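Local coordinates for protein aminotransferase (PDB 6L1O) that transfers amino groups with the help of pyridoxal phosphate, as a class I aminotransferase of the pathway to the dipeptide antibiotic bacilysin, at residues L154-L165 with A184-F195; F63-Y72 with D266-Q277. One frame throughout, in Å; residues are numbered along the deposited sequence.

Contact 1: L154-L165 with A184-F195; sequences LPDFEKIDPAVL and ADAAFYAKAAAF
Phe188 and Phe195 offer their ring faces to the loop 154-165. Over the centre of the Phe188 ring sits Leu154, its CD2 4.1 Å from the centroid and almost on the ring normal, while Pro155 CG lies in the plane at that ring's edge and Pro155 CD comes within 3.6 Å of Phe188 CZ. The Phe195 ring carries Phe157 CB over its face, 3.6 Å from the centroid, and Glu158 OE2 lies at its edge. Between the two helix rings stands Phe157. Its ring is nearly parallel to both but slid aside, 5.8 Å from Phe188 and 5.1 Å from Phe195 by centroids, so overlap is slight. Both helix phenylalanines have CG anti to the backbone N (chi1 169° and -172°), and the gap separating them admits Phe157, whose CZ reaches 3.8 Å from Ala192 CB. Ile160 CD1 and Leu165 CD2 come obliquely to the outer end of the Phe195 ring, near CE2 and CZ. From strand 168-174, Leu173 touches Pro155, Phe188 and Ala192, and Met171 touches Phe157. Asp185, at the N-cap, accepts from Phe188 N through OD1 at 3.0 Å. Dispersion and CH-pi contacts therefore hold this aromatic cluster, which fastens the connection between strands 141-146 and 168-174 onto helix 186-199 of the large domain.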
loop_
_atom_site.group_PDB
_atom_site.type_symbol
_atom_site.label_atom_id
_atom_site.label_comp_id
_atom_site.label_asym_id
_atom_site.label_seq_id
_atom_site.Cartn_x
_atom_site.Cartn_y
_atom_site.Cartn_z
ATOM N N LEU B 154 27.384 16.196 2.998
ATOM C CA LEU B 154 26.687 16.122 4.260
ATOM C C LEU B 154 26.138 17.534 4.642
ATOM O O LEU B 154 26.800 18.535 4.405
ATOM C CB LEU B 154 27.653 15.651 5.315
ATOM C CG LEU B 154 28.310 14.266 5.130
ATOM C CD1 LEU B 154 29.329 14.037 6.261
ATOM C CD2 LEU B 154 27.232 13.186 5.131
ATOM N N PRO B 155 24.933 17.607 5.216
ATOM C CA PRO B 155 24.348 18.917 5.502
ATOM C C PRO B 155 25.106 19.553 6.699
ATOM O O PRO B 155 25.634 18.835 7.546
ATOM C CB PRO B 155 22.924 18.569 5.919
ATOM C CG PRO B 155 23.054 17.229 6.565
ATOM C CD PRO B 155 24.078 16.521 5.716
ATOM N N ASP B 156 25.192 20.878 6.697
ATOM C CA ASP B 156 25.682 21.646 7.843
ATOM C C ASP B 156 24.456 22.135 8.629
ATOM O O ASP B 156 23.766 23.076 8.215
ATOM C CB ASP B 156 26.531 22.828 7.361
ATOM C CG ASP B 156 27.196 23.583 8.516
ATOM O OD1 ASP B 156 26.786 23.421 9.700
ATOM O OD2 ASP B 156 28.130 24.363 8.202
ATOM N N PHE B 157 24.217 21.524 9.770
ATOM C CA PHE B 157 22.971 21.761 10.539
ATOM C C PHE B 157 22.934 23.153 11.187
ATOM O O PHE B 157 21.851 23.697 11.446
ATOM C CB PHE B 157 22.792 20.701 11.608
ATOM C CG PHE B 157 22.634 19.297 11.059
ATOM C CD1 PHE B 157 21.567 18.989 10.221
ATOM C CD2 PHE B 157 23.527 18.315 11.378
ATOM C CE1 PHE B 157 21.405 17.713 9.701
ATOM C CE2 PHE B 157 23.390 17.015 10.863
ATOM C CZ PHE B 157 22.310 16.718 10.045
ATOM N N GLU B 158 24.113 23.727 11.411
ATOM C CA GLU B 158 24.234 25.082 11.943
ATOM C C GLU B 158 23.966 26.158 10.897
ATOM O O GLU B 158 23.744 27.309 11.255
ATOM C CB GLU B 158 25.626 25.264 12.547
ATOM C CG GLU B 158 25.859 24.411 13.777
ATOM C CD GLU B 158 24.957 24.815 14.951
ATOM O OE1 GLU B 158 24.643 26.021 15.086
ATOM O OE2 GLU B 158 24.561 23.931 15.749
ATOM N N LYS B 159 23.953 25.783 9.614
ATOM C CA LYS B 159 23.575 26.699 8.555
ATOM C C LYS B 159 22.063 26.929 8.498
ATOM O O LYS B 159 21.629 27.837 7.849
ATOM C CB LYS B 159 24.111 26.221 7.199
ATOM N N ILE B 160 21.279 26.091 9.169
ATOM C CA ILE B 160 19.830 26.175 9.104
ATOM C C ILE B 160 19.394 27.364 9.969
ATOM O O ILE B 160 19.840 27.519 11.113
ATOM C CB ILE B 160 19.143 24.905 9.624
ATOM C CG1 ILE B 160 19.550 23.672 8.774
ATOM C CG2 ILE B 160 17.633 25.076 9.578
ATOM C CD1 ILE B 160 19.226 22.345 9.470
ATOM N N ASP B 161 18.550 28.190 9.388
ATOM C CA ASP B 161 17.964 29.340 10.098
ATOM C C ASP B 161 17.228 28.864 11.347
ATOM O O ASP B 161 16.236 28.141 11.219
ATOM C CB ASP B 161 16.990 30.063 9.179
ATOM C CG ASP B 161 16.405 31.332 9.805
ATOM O OD1 ASP B 161 16.620 31.606 11.005
ATOM O OD2 ASP B 161 15.720 32.059 9.072
ATOM N N PRO B 162 17.680 29.284 12.549
ATOM C CA PRO B 162 17.044 28.891 13.826
ATOM C C PRO B 162 15.571 29.298 13.946
ATOM O O PRO B 162 14.865 28.760 14.788
ATOM C CB PRO B 162 17.887 29.622 14.883
ATOM C CG PRO B 162 19.188 29.921 14.216
ATOM C CD PRO B 162 18.831 30.187 12.787
ATOM N N ALA B 163 15.138 30.243 13.116
ATOM C CA ALA B 163 13.747 30.652 13.024
ATOM C C ALA B 163 12.799 29.547 12.597
ATOM O O ALA B 163 11.629 29.604 12.972
ATOM C CB ALA B 163 13.617 31.787 12.021
ATOM N N VAL B 164 13.277 28.580 11.802
ATOM C CA VAL B 164 12.424 27.482 11.316
ATOM C C VAL B 164 12.394 26.246 12.209
ATOM O O VAL B 164 11.558 25.357 12.006
ATOM C CB VAL B 164 12.782 27.046 9.884
ATOM C CG1 VAL B 164 12.834 28.244 8.957
ATOM C CG2 VAL B 164 14.087 26.256 9.830
ATOM N N LEU B 165 13.285 26.201 13.190
ATOM C CA LEU B 165 13.509 25.005 13.991
ATOM C C LEU B 165 12.332 24.634 14.872
ATOM O O LEU B 165 12.151 23.452 15.205
ATOM C CB LEU B 165 14.792 25.167 14.820
ATOM C CG LEU B 165 16.071 25.241 13.983
ATOM C CD1 LEU B 165 17.278 25.354 14.904
ATOM C CD2 LEU B 165 16.248 24.018 13.074
ATOM N N ALA B 184 28.040 8.425 4.853
ATOM C CA ALA B 184 28.111 9.026 6.175
ATOM C C ALA B 184 28.721 8.047 7.189
ATOM O O ALA B 184 28.740 6.866 6.961
ATOM C CB ALA B 184 26.726 9.429 6.616
ATOM N N ASP B 185 29.174 8.541 8.336
ATOM C CA ASP B 185 29.678 7.667 9.412
ATOM C C ASP B 185 28.957 7.888 10.715
ATOM O O ASP B 185 28.096 8.781 10.797
ATOM C CB ASP B 185 31.204 7.820 9.581
ATOM C CG ASP B 185 31.634 9.232 9.794
ATOM O OD1 ASP B 185 30.909 10.001 10.457
ATOM O OD2 ASP B 185 32.728 9.579 9.297
ATOM N N ALA B 186 29.330 7.081 11.724
ATOM C CA ALA B 186 28.697 7.103 13.052
ATOM C C ALA B 186 28.709 8.485 13.700
ATOM O O ALA B 186 27.698 8.920 14.264
ATOM C CB ALA B 186 29.364 6.103 13.971
ATOM N N ALA B 187 29.827 9.177 13.554
ATOM C CA ALA B 187 29.962 10.549 14.059
ATOM C C ALA B 187 28.952 11.515 13.417
ATOM O O ALA B 187 28.364 12.363 14.101
ATOM C CB ALA B 187 31.398 11.085 13.827
ATOM N N PHE B 188 28.806 11.457 12.098
ATOM C CA PHE B 188 27.792 12.316 11.467
ATOM C C PHE B 188 26.400 12.015 12.025
ATOM O O PHE B 188 25.645 12.922 12.353
ATOM C CB PHE B 188 27.761 12.156 9.977
ATOM C CG PHE B 188 26.579 12.802 9.345
ATOM C CD1 PHE B 188 26.529 14.168 9.196
ATOM C CD2 PHE B 188 25.493 12.046 8.952
ATOM C CE1 PHE B 188 25.430 14.772 8.627
ATOM C CE2 PHE B 188 24.382 12.629 8.417
ATOM C CZ PHE B 188 24.339 13.982 8.210
ATOM N N TYR B 189 26.107 10.728 12.168
ATOM C CA TYR B 189 24.796 10.323 12.628
ATOM C C TYR B 189 24.561 10.733 14.070
ATOM O O TYR B 189 23.437 11.040 14.441
ATOM C CB TYR B 189 24.598 8.800 12.463
ATOM C CG TYR B 189 24.437 8.337 11.033
ATOM C CD1 TYR B 189 23.593 8.989 10.167
ATOM C CD2 TYR B 189 25.128 7.223 10.548
ATOM C CE1 TYR B 189 23.459 8.578 8.871
ATOM C CE2 TYR B 189 24.982 6.792 9.226
ATOM C CZ TYR B 189 24.138 7.465 8.406
ATOM O OH TYR B 189 23.984 7.064 7.083
ATOM N N ALA B 190 25.628 10.716 14.877
ATOM C CA ALA B 190 25.524 11.133 16.276
ATOM C C ALA B 190 25.194 12.611 16.366
ATOM O O ALA B 190 24.388 13.023 17.182
ATOM C CB ALA B 190 26.822 10.822 17.025
ATOM N N LYS B 191 25.822 13.372 15.494
ATOM C CA LYS B 191 25.637 14.794 15.381
ATOM C C LYS B 191 24.217 15.143 14.959
ATOM O O LYS B 191 23.552 15.966 15.558
ATOM C CB LYS B 191 26.646 15.298 14.349
ATOM C CG LYS B 191 27.039 16.732 14.423
ATOM C CD LYS B 191 28.335 16.924 13.662
ATOM C CE LYS B 191 28.688 18.378 13.411
ATOM N NZ LYS B 191 30.058 18.446 12.794
ATOM N N ALA B 192 23.763 14.488 13.896
ATOM C CA ALA B 192 22.395 14.595 13.415
ATOM C C ALA B 192 21.382 14.307 14.535
ATOM O O ALA B 192 20.411 15.015 14.653
ATOM C CB ALA B 192 22.176 13.645 12.235
ATOM N N ALA B 193 21.613 13.245 15.302
ATOM C CA ALA B 193 20.695 12.840 16.318
ATOM C C ALA B 193 20.686 13.846 17.489
ATOM O O ALA B 193 19.630 14.135 18.080
ATOM C CB ALA B 193 21.000 11.447 16.816
ATOM N N ALA B 194 21.866 14.351 17.809
ATOM C CA ALA B 194 22.016 15.417 18.806
ATOM C C ALA B 194 21.266 16.679 18.403
ATOM O O ALA B 194 20.523 17.246 19.203
ATOM C CB ALA B 194 23.496 15.732 19.030
ATOM N N PHE B 195 21.412 17.077 17.142
ATOM C CA PHE B 195 20.706 18.225 16.614
ATOM C C PHE B 195 19.156 18.072 16.642
ATOM O O PHE B 195 18.423 18.986 16.989
ATOM C CB PHE B 195 21.186 18.501 15.189
ATOM C CG PHE B 195 20.680 19.772 14.613
ATOM C CD1 PHE B 195 21.324 20.989 14.914
ATOM C CD2 PHE B 195 19.545 19.786 13.773
ATOM C CE1 PHE B 195 20.866 22.176 14.352
ATOM C CE2 PHE B 195 19.070 20.973 13.235
ATOM C CZ PHE B 195 19.735 22.172 13.536
#

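Contact 2: F63-Y72 with D266-Q277; sequences FHGYGPFRGY and DHVFVGMFGGLQ. With TYR (tyrosine), chain C; PMP (4'-deoxy-4'-aminopyridoxal-5'-phosphate), chain D.
Val270 sits at the apolar centre, wedged between two aromatic rings of the loop 63-72. Its CG1, anti to the backbone N (chi1 -171°), meets Tyr66 CD1 at 3.8 Å and Phe69 CD1 at 3.7 Å, whereas CG2 turns to the bound tyrosine. The ligand's CD2 lies over one face of the Tyr66 ring, toward its rim, and its OH approaches Phe69 CZ. Farther along, Phe63 lays a ring face on the helix start at Gly274, with Gly274 CA 3.8 Å from the ring centroid; a glycine there lets the ring settle directly on the backbone.

Outward from this core the contact turns polar. Tyr72 N donates to Gln277 OE1 at 2.9 Å, nearly straight and on a lone pair in the carbonyl plane. NE2 of the same Gln277 side chain donates to Met272 O, from above that carbonyl's plane, so both polar atoms of the Gln277 amide are held, which fixes the rotation of the group. One water bridges Gly67 N and Val270 O, another Pro68 O and Gln277 NE2. At the outer edge Arg70 grips Asp266 side-on, the guanidinium and carboxylate only 13° from coplanar: NH2 reaches Asp266 OD2 at 2.7 Å and NE reaches Asp266 OD1 at 3.2 Å, both on syn sides. Asp266 OD1 also accepts a hydrogen bond from a water.

Tyr66 OH donates to PMP O2P at 2.6 Å, while Ser236, Ser238 and Lys104 of the second subunit hold the same cofactor. The two segments thus form one wall of an active site completed across the dimer interface: apolar side chains receive the aromatic ligand, a tyrosine hydroxyl meets the phosphate, and the salt bridge and the Tyr72-Gln277 hydrogen bond tie the two segments together behind them.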
loop_
_atom_site.group_PDB
_atom_site.type_symbol
_atom_site.label_atom_id
_atom_site.label_comp_id
_atom_site.label_asym_id
_atom_site.label_seq_id
_atom_site.Cartn_x
_atom_site.Cartn_y
_atom_site.Cartn_z
ATOM N N PHE B 63 -1.417 -18.899 4.827
ATOM C CA PHE B 63 -1.230 -17.562 4.233
ATOM C C PHE B 63 -2.303 -17.157 3.238
ATOM O O PHE B 63 -2.298 -16.048 2.724
ATOM C CB PHE B 63 0.147 -17.540 3.515
ATOM C CG PHE B 63 1.311 -17.702 4.442
ATOM C CD1 PHE B 63 1.323 -17.118 5.681
ATOM C CD2 PHE B 63 2.456 -18.386 4.019
ATOM C CE1 PHE B 63 2.431 -17.229 6.512
ATOM C CE2 PHE B 63 3.573 -18.508 4.856
ATOM C CZ PHE B 63 3.561 -17.937 6.112
ATOM N N HIS B 64 -3.222 -18.050 2.894
ATOM C CA HIS B 64 -4.304 -17.695 1.995
ATOM C C HIS B 64 -5.311 -16.748 2.601
ATOM O O HIS B 64 -5.898 -15.939 1.886
ATOM C CB HIS B 64 -4.987 -18.940 1.452
ATOM C CG HIS B 64 -4.062 -19.834 0.672
ATOM N ND1 HIS B 64 -4.483 -20.994 0.078
ATOM C CD2 HIS B 64 -2.752 -19.747 0.409
ATOM C CE1 HIS B 64 -3.467 -21.580 -0.518
ATOM N NE2 HIS B 64 -2.401 -20.857 -0.297
ATOM N N GLY B 65 -5.543 -16.869 3.923
ATOM C CA GLY B 65 -6.520 -16.094 4.626
ATOM C C GLY B 65 -5.916 -14.883 5.273
ATOM O O GLY B 65 -4.726 -14.635 5.076
ATOM N N TYR B 66 -6.702 -14.109 6.024
ATOM C CA TYR B 66 -6.208 -12.899 6.658
ATOM C C TYR B 66 -5.151 -13.210 7.688
ATOM O O TYR B 66 -5.274 -14.137 8.452
ATOM C CB TYR B 66 -7.352 -12.078 7.312
ATOM C CG TYR B 66 -8.304 -11.403 6.360
ATOM C CD1 TYR B 66 -7.863 -10.329 5.523
ATOM C CD2 TYR B 66 -9.626 -11.810 6.243
ATOM C CE1 TYR B 66 -8.748 -9.699 4.660
ATOM C CE2 TYR B 66 -10.500 -11.178 5.371
ATOM C CZ TYR B 66 -10.050 -10.104 4.580
ATOM O OH TYR B 66 -10.906 -9.506 3.703
ATOM N N GLY B 67 -4.105 -12.400 7.708
ATOM C CA GLY B 67 -3.046 -12.518 8.679
ATOM C C GLY B 67 -3.100 -11.362 9.655
ATOM O O GLY B 67 -4.001 -10.548 9.594
ATOM N N PRO B 68 -2.108 -11.287 10.558
ATOM C CA PRO B 68 -1.992 -10.187 11.530
ATOM C C PRO B 68 -1.842 -8.853 10.806
ATOM O O PRO B 68 -1.051 -8.791 9.851
ATOM C CB PRO B 68 -0.672 -10.516 12.298
ATOM C CG PRO B 68 -0.323 -11.907 11.949
ATOM C CD PRO B 68 -0.977 -12.222 10.619
ATOM N N PHE B 69 -2.544 -7.804 11.287
ATOM C CA PHE B 69 -2.516 -6.492 10.700
ATOM C C PHE B 69 -1.071 -5.983 10.554
ATOM O O PHE B 69 -0.760 -5.284 9.635
ATOM C CB PHE B 69 -3.301 -5.468 11.546
ATOM C CG PHE B 69 -4.786 -5.504 11.362
ATOM C CD1 PHE B 69 -5.447 -6.651 10.919
ATOM C CD2 PHE B 69 -5.561 -4.395 11.722
ATOM C CE1 PHE B 69 -6.826 -6.664 10.767
ATOM C CE2 PHE B 69 -6.941 -4.416 11.583
ATOM C CZ PHE B 69 -7.562 -5.558 11.105
ATOM N N ARG B 70 -0.220 -6.315 11.493
ATOM C CA ARG B 70 1.084 -5.683 11.571
ATOM C C ARG B 70 2.204 -6.569 11.038
ATOM O O ARG B 70 3.393 -6.225 11.176
ATOM C CB ARG B 70 1.325 -5.253 13.012
ATOM C CG ARG B 70 0.140 -4.371 13.500
ATOM C CD ARG B 70 0.342 -3.840 14.866
ATOM N NE ARG B 70 -0.652 -2.801 15.157
ATOM C CZ ARG B 70 -0.695 -2.166 16.323
ATOM N NH1 ARG B 70 0.199 -2.489 17.260
ATOM N NH2 ARG B 70 -1.588 -1.213 16.541
ATOM N N GLY B 71 1.824 -7.690 10.441
ATOM C CA GLY B 71 2.800 -8.626 9.885
ATOM C C GLY B 71 3.027 -9.788 10.780
ATOM O O GLY B 71 2.632 -9.767 11.942
ATOM N N TYR B 72 3.699 -10.801 10.268
ATOM C CA TYR B 72 3.993 -11.979 11.037
ATOM C C TYR B 72 5.206 -11.790 11.969
ATOM O O TYR B 72 6.221 -11.246 11.586
ATOM C CB TYR B 72 4.164 -13.173 10.129
ATOM C CG TYR B 72 2.880 -13.777 9.657
ATOM C CD1 TYR B 72 2.103 -14.576 10.517
ATOM C CD2 TYR B 72 2.432 -13.588 8.384
ATOM C CE1 TYR B 72 0.890 -15.118 10.106
ATOM C CE2 TYR B 72 1.246 -14.126 7.955
ATOM C CZ TYR B 72 0.486 -14.915 8.802
ATOM O OH TYR B 72 -0.662 -15.463 8.363
ATOM N N ASP B 266 -3.196 0.172 10.639
ATOM C CA ASP B 266 -4.298 -0.655 11.049
ATOM C C ASP B 266 -5.587 -0.240 10.325
ATOM O O ASP B 266 -6.507 -1.063 10.166
ATOM C CB ASP B 266 -4.518 -0.579 12.596
ATOM C CG ASP B 266 -3.560 -1.413 13.400
ATOM O OD1 ASP B 266 -2.825 -2.291 12.862
ATOM O OD2 ASP B 266 -3.533 -1.181 14.642
ATOM N N HIS B 267 -5.660 1.030 9.932
ATOM C CA HIS B 267 -6.838 1.556 9.211
ATOM C C HIS B 267 -6.819 1.359 7.711
ATOM O O HIS B 267 -7.836 1.618 7.049
ATOM C CB HIS B 267 -7.000 3.049 9.543
ATOM C CG HIS B 267 -7.475 3.277 10.958
ATOM N ND1 HIS B 267 -8.803 3.456 11.278
ATOM C CD2 HIS B 267 -6.807 3.269 12.134
ATOM C CE1 HIS B 267 -8.918 3.609 12.589
ATOM N NE2 HIS B 267 -7.723 3.465 13.134
ATOM N N VAL B 268 -5.656 0.986 7.149
ATOM C CA VAL B 268 -5.489 0.950 5.693
ATOM C C VAL B 268 -5.145 -0.459 5.153
ATOM O O VAL B 268 -5.547 -0.838 4.012
ATOM C CB VAL B 268 -4.419 1.966 5.262
ATOM C CG1 VAL B 268 -4.237 1.945 3.747
ATOM C CG2 VAL B 268 -4.768 3.360 5.718
ATOM N N PHE B 269 -4.455 -1.245 5.979
ATOM C CA PHE B 269 -3.890 -2.559 5.572
ATOM C C PHE B 269 -4.286 -3.721 6.458
ATOM O O PHE B 269 -4.760 -3.536 7.551
ATOM C CB PHE B 269 -2.382 -2.457 5.540
ATOM C CG PHE B 269 -1.887 -1.432 4.581
ATOM C CD1 PHE B 269 -2.195 -1.498 3.239
ATOM C CD2 PHE B 269 -1.142 -0.392 5.031
ATOM C CE1 PHE B 269 -1.725 -0.510 2.355
ATOM C CE2 PHE B 269 -0.665 0.587 4.159
ATOM C CZ PHE B 269 -0.959 0.524 2.830
ATOM N N VAL B 270 -4.152 -4.921 5.930
ATOM C CA VAL B 270 -4.160 -6.105 6.754
ATOM C C VAL B 270 -2.867 -6.863 6.431
ATOM O O VAL B 270 -2.866 -7.915 5.754
ATOM C CB VAL B 270 -5.374 -7.020 6.490
ATOM C CG1 VAL B 270 -5.441 -8.131 7.542
ATOM C CG2 VAL B 270 -6.705 -6.260 6.482
ATOM N N GLY B 271 -1.772 -6.332 6.911
ATOM C CA GLY B 271 -0.462 -6.931 6.625
ATOM C C GLY B 271 -0.160 -6.997 5.146
ATOM O O GLY B 271 -0.515 -6.113 4.375
ATOM N N MET B 272 0.506 -8.068 4.757
ATOM C CA MET B 272 0.820 -8.360 3.386
ATOM C C MET B 272 0.946 -9.890 3.199
ATOM O O MET B 272 1.037 -10.615 4.186
ATOM C CB MET B 272 2.088 -7.652 3.018
ATOM C CG MET B 272 3.263 -7.892 3.919
ATOM S SD MET B 272 4.847 -7.415 3.143
ATOM C CE MET B 272 4.579 -8.168 1.563
ATOM N N PHE B 273 0.953 -10.373 1.967
ATOM C CA PHE B 273 0.938 -11.793 1.688
ATOM C C PHE B 273 2.048 -12.506 2.424
ATOM O O PHE B 273 3.211 -12.124 2.350
ATOM C CB PHE B 273 0.992 -12.065 0.185
ATOM C CG PHE B 273 0.854 -13.516 -0.194
ATOM C CD1 PHE B 273 -0.275 -14.229 0.160
ATOM C CD2 PHE B 273 1.837 -14.169 -0.946
ATOM C CE1 PHE B 273 -0.422 -15.554 -0.210
ATOM C CE2 PHE B 273 1.670 -15.482 -1.334
ATOM C CZ PHE B 273 0.555 -16.178 -0.927
ATOM N N GLY B 274 1.690 -13.528 3.206
ATOM C CA GLY B 274 2.706 -14.218 3.997
ATOM C C GLY B 274 3.747 -14.940 3.144
ATOM O O GLY B 274 4.834 -15.203 3.611
ATOM N N GLY B 275 3.412 -15.246 1.898
ATOM C CA GLY B 275 4.384 -15.820 0.973
ATOM C C GLY B 275 5.510 -14.830 0.747
ATOM O O GLY B 275 6.673 -15.200 0.746
ATOM N N LEU B 276 5.145 -13.561 0.578
ATOM C CA LEU B 276 6.120 -12.481 0.490
ATOM C C LEU B 276 6.925 -12.300 1.774
ATOM O O LEU B 276 8.105 -12.068 1.742
ATOM C CB LEU B 276 5.418 -11.183 0.102
ATOM C CG LEU B 276 4.881 -11.078 -1.333
ATOM C CD1 LEU B 276 4.137 -9.762 -1.449
ATOM C CD2 LEU B 276 6.014 -11.144 -2.341
ATOM N N GLN B 277 6.265 -12.388 2.921
ATOM C CA GLN B 277 6.957 -12.252 4.193
ATOM C C GLN B 277 7.996 -13.333 4.398
ATOM O O GLN B 277 9.061 -13.074 4.925
ATOM C CB GLN B 277 5.958 -12.218 5.371
ATOM C CG GLN B 277 4.953 -11.053 5.256
ATOM C CD GLN B 277 4.176 -10.814 6.529
ATOM O OE1 GLN B 277 4.761 -10.648 7.618
ATOM N NE2 GLN B 277 2.845 -10.813 6.406
HETATM C CA TYR C . -14.321 -9.059 6.628
HETATM C C TYR C . -15.096 -8.589 7.820
HETATM O O TYR C . -15.876 -7.627 7.647
HETATM C CB TYR C . -12.791 -9.056 6.818
HETATM C CG TYR C . -12.042 -7.836 7.385
HETATM C CD1 TYR C . -12.469 -7.135 8.495
HETATM C CD2 TYR C . -10.861 -7.428 6.802
HETATM C CE1 TYR C . -11.745 -6.063 8.994
HETATM C CE2 TYR C . -10.145 -6.380 7.300
HETATM C CZ TYR C . -10.582 -5.694 8.389
HETATM O OH TYR C . -9.826 -4.669 8.814
HETATM O OXT TYR C . -14.912 -9.255 8.831
HETATM N N1 PMP D . -15.644 -3.975 1.950
HETATM C C2 PMP D . -16.483 -4.780 2.560
HETATM C C2A PMP D . -17.948 -4.515 2.561
HETATM C C3 PMP D . -15.953 -5.986 3.236
HETATM O O3 PMP D . -16.647 -6.906 3.874
HETATM C C4 PMP D . -14.508 -6.139 3.179
HETATM C C4A PMP D . -13.924 -7.330 3.821
HETATM N N4A PMP D . -13.918 -6.902 5.146
HETATM C C5 PMP D . -13.692 -5.146 2.509
HETATM C C6 PMP D . -14.352 -4.107 1.910
HETATM C C5A PMP D . -12.180 -5.291 2.477
HETATM O O4P PMP D . -11.684 -6.471 1.958
HETATM P P PMP D . -10.224 -6.666 1.423
HETATM O O1P PMP D . -9.438 -5.591 1.882
HETATM O O2P PMP D . -9.880 -7.907 1.966
HETATM O O3P PMP D . -10.354 -6.707 0.015
HETATM O O HOH W 1 -3.658 -10.390 5.662
HETATM O O HOH W 2 0.272 -10.116 7.740
HETATM O O HOH W 3 -0.962 -2.352 10.834
#

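Contacts 1 and 2 lie far apart in the subunit, their centres about 37 Å from each other and their nearest atoms about 24 Å, and do not touch. Along the chain, contact 1 is nested within the span that contact 2 closes. They also differ in their relation to catalysis. In contact 1 the side chain of Ala184 stays about 13 Å from the PLP bound by its own subunit, and no other protein chain of the assembly reaches its segments. Contact 2 faces the second subunit and touches the PMP and tyrosine held there, whereas its Phe269 side chain is about 12 Å from a bound PLP. One packs the large domain; the other builds the shared pocket.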